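Local coordinates for HicA3 Toxin (Yersinia pestis, PDB 4P78), which is the toxin of the HicA3-HicB3 toxin-antitoxin pair and, as in other HicA proteins, probably acts as an mRNA-cleaving ribonuclease that its HicB partner neutralises, at residues E11-Q16 against A61-S66. Sequence-based numbering, arbitrary orientation.
Sequences EDAGWQ and AGIKLS
Two helix ends meet here in the alpha-beta-beta-beta-alpha fold of a HicA toxin. Helix 3-12 closes in a Schellman motif: Gly14, at positive phi, is the C-prime residue, its N bonded to Glu11 O at 2.9 Å, while Trp15 N reaches back to Leu10 O. After helix 51-61, Gly62 is the first residue to leave helical angles, also with positive phi. The first turn delivers Trp15, whose CG stands anti to the carbonyl carbon (chi1 -67°) and whose indole points its NE1 edge at Ala61 O. Ala61 O lies near the ring plane and takes a long, weak hydrogen bond from Trp15 NE1 (3.5 Å, 153° at the hydrogen). A water reinforces the link, donating to Ala61 O at 2.6 Å and weakly accepting from Trp15 NE1, so one N-H is divided between two acceptors. Ala61 CB stands off the plane, above the NE1 corner of the ring, 3.5 Å from Trp15 NE1 and 4.0 Å from Trp15 CE2. Alongside, Ala13 CB touches Ile63 CG2 at 4.1 Å and rests near the carbonyl oxygens of Ala61 and Gly62. Leu10 of helix 3-12 meets Trp15, Ala61 and Ile63; Ile40 of strand 36-44 touches Trp15 and Ala61, and Gln16 pairs with Cys32 as strand 16-22 enters the antiparallel sheet.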
loop_
_atom_site.group_PDB
_atom_site.type_symbol
_atom_site.label_atom_id
_atom_site.label_comp_id
_atom_site.label_asym_id
_atom_site.label_seq_id
_atom_site.Cartn_x
_atom_site.Cartn_y
_atom_site.Cartn_z
ATOM N N GLU C 11 24.549 -11.203 -14.980
ATOM C CA GLU C 11 25.645 -11.200 -15.942
ATOM C C GLU C 11 25.772 -12.562 -16.608
ATOM O O GLU C 11 26.024 -12.644 -17.808
ATOM C CB GLU C 11 26.962 -10.811 -15.270
ATOM C CG GLU C 11 27.047 -9.340 -14.907
ATOM C CD GLU C 11 28.342 -9.009 -14.193
ATOM O OE1 GLU C 11 28.798 -9.856 -13.396
ATOM O OE2 GLU C 11 28.907 -7.919 -14.437
ATOM N N ASP C 12 25.594 -13.624 -15.832
ATOM C CA ASP C 12 25.579 -14.978 -16.376
ATOM C C ASP C 12 24.486 -15.141 -17.438
ATOM O O ASP C 12 24.609 -15.962 -18.338
ATOM C CB ASP C 12 25.374 -16.005 -15.261
ATOM C CG ASP C 12 26.590 -16.131 -14.341
ATOM O OD1 ASP C 12 27.703 -15.708 -14.745
ATOM O OD2 ASP C 12 26.429 -16.658 -13.214
ATOM N N ALA C 13 23.419 -14.353 -17.331
ATOM C CA ALA C 13 22.318 -14.449 -18.280
ATOM C C ALA C 13 22.466 -13.442 -19.415
ATOM O O ALA C 13 21.521 -13.227 -20.186
ATOM C CB ALA C 13 20.976 -14.255 -17.568
ATOM N N GLY C 14 23.641 -12.820 -19.515
ATOM C CA GLY C 14 23.937 -11.947 -20.641
ATOM C C GLY C 14 23.717 -10.460 -20.413
ATOM O O GLY C 14 23.917 -9.654 -21.324
ATOM N N TRP C 15 23.306 -10.091 -19.203
ATOM C CA TRP C 15 23.132 -8.687 -18.847
ATOM C C TRP C 15 24.467 -8.050 -18.463
ATOM O O TRP C 15 25.388 -8.736 -18.024
ATOM C CB TRP C 15 22.123 -8.554 -17.687
ATOM C CG TRP C 15 20.735 -8.950 -18.102
ATOM C CD1 TRP C 15 20.237 -10.223 -18.198
ATOM C CD2 TRP C 15 19.677 -8.072 -18.517
ATOM N NE1 TRP C 15 18.936 -10.187 -18.651
ATOM C CE2 TRP C 15 18.571 -8.879 -18.858
ATOM C CE3 TRP C 15 19.558 -6.683 -18.634
ATOM C CZ2 TRP C 15 17.357 -8.343 -19.292
ATOM C CZ3 TRP C 15 18.362 -6.151 -19.070
ATOM C CH2 TRP C 15 17.273 -6.978 -19.392
ATOM N N GLN C 16 24.565 -6.731 -18.620
ATOM C CA GLN C 16 25.769 -6.005 -18.222
ATOM C C GLN C 16 25.405 -4.841 -17.318
ATOM O O GLN C 16 24.380 -4.217 -17.522
ATOM C CB GLN C 16 26.523 -5.486 -19.450
ATOM C CG GLN C 16 27.077 -6.589 -20.345
ATOM C CD GLN C 16 27.489 -6.092 -21.732
ATOM O OE1 GLN C 16 27.607 -4.890 -21.972
ATOM N NE2 GLN C 16 27.696 -7.030 -22.654
ATOM N N ALA C 61 14.409 -11.658 -16.683
ATOM C CA ALA C 61 15.792 -11.665 -17.126
ATOM C C ALA C 61 16.307 -13.063 -17.414
ATOM O O ALA C 61 17.302 -13.220 -18.119
ATOM C CB ALA C 61 16.667 -10.992 -16.095
ATOM N N GLY C 62 15.648 -14.077 -16.867
ATOM C CA GLY C 62 16.001 -15.447 -17.194
ATOM C C GLY C 62 17.207 -15.993 -16.451
ATOM O O GLY C 62 17.901 -16.880 -16.936
ATOM N N ILE C 63 17.455 -15.463 -15.265
ATOM C CA ILE C 63 18.544 -15.941 -14.430
ATOM C C ILE C 63 18.247 -17.306 -13.817
ATOM O O ILE C 63 17.096 -17.736 -13.766
ATOM C CB ILE C 63 18.826 -14.956 -13.294
ATOM C CG1 ILE C 63 17.573 -14.786 -12.428
ATOM C CG2 ILE C 63 19.245 -13.616 -13.860
ATOM C CD1 ILE C 63 17.794 -13.882 -11.221
ATOM N N LYS C 64 19.301 -17.982 -13.368
ATOM C CA LYS C 64 19.193 -19.132 -12.475
ATOM C C LYS C 64 18.940 -18.632 -11.066
ATOM O O LYS C 64 19.573 -17.670 -10.638
ATOM C CB LYS C 64 20.477 -19.970 -12.471
ATOM C CG LYS C 64 20.795 -20.706 -13.741
ATOM C CD LYS C 64 22.242 -21.194 -13.710
ATOM C CE LYS C 64 22.483 -22.129 -12.522
ATOM N NZ LYS C 64 23.897 -22.618 -12.481
ATOM N N LEU C 65 18.028 -19.278 -10.346
ATOM C CA LEU C 65 17.828 -18.973 -8.938
ATOM C C LEU C 65 18.619 -19.990 -8.129
ATOM O O LEU C 65 19.005 -19.733 -6.996
ATOM C CB LEU C 65 16.344 -19.002 -8.560
ATOM C CG LEU C 65 15.456 -18.062 -9.379
ATOM C CD1 LEU C 65 14.031 -18.025 -8.838
ATOM C CD2 LEU C 65 16.067 -16.674 -9.416
ATOM N N SER C 66 18.859 -21.140 -8.753
ATOM C CA SER C 66 19.621 -22.240 -8.174
ATOM C C SER C 66 19.002 -22.716 -6.870
ATOM O O SER C 66 17.919 -23.299 -6.876
ATOM C CB SER C 66 21.080 -21.830 -7.962
ATOM O OG SER C 66 21.814 -21.948 -9.175
HETATM O O HOH W 1 17.348 -12.486 -20.631
#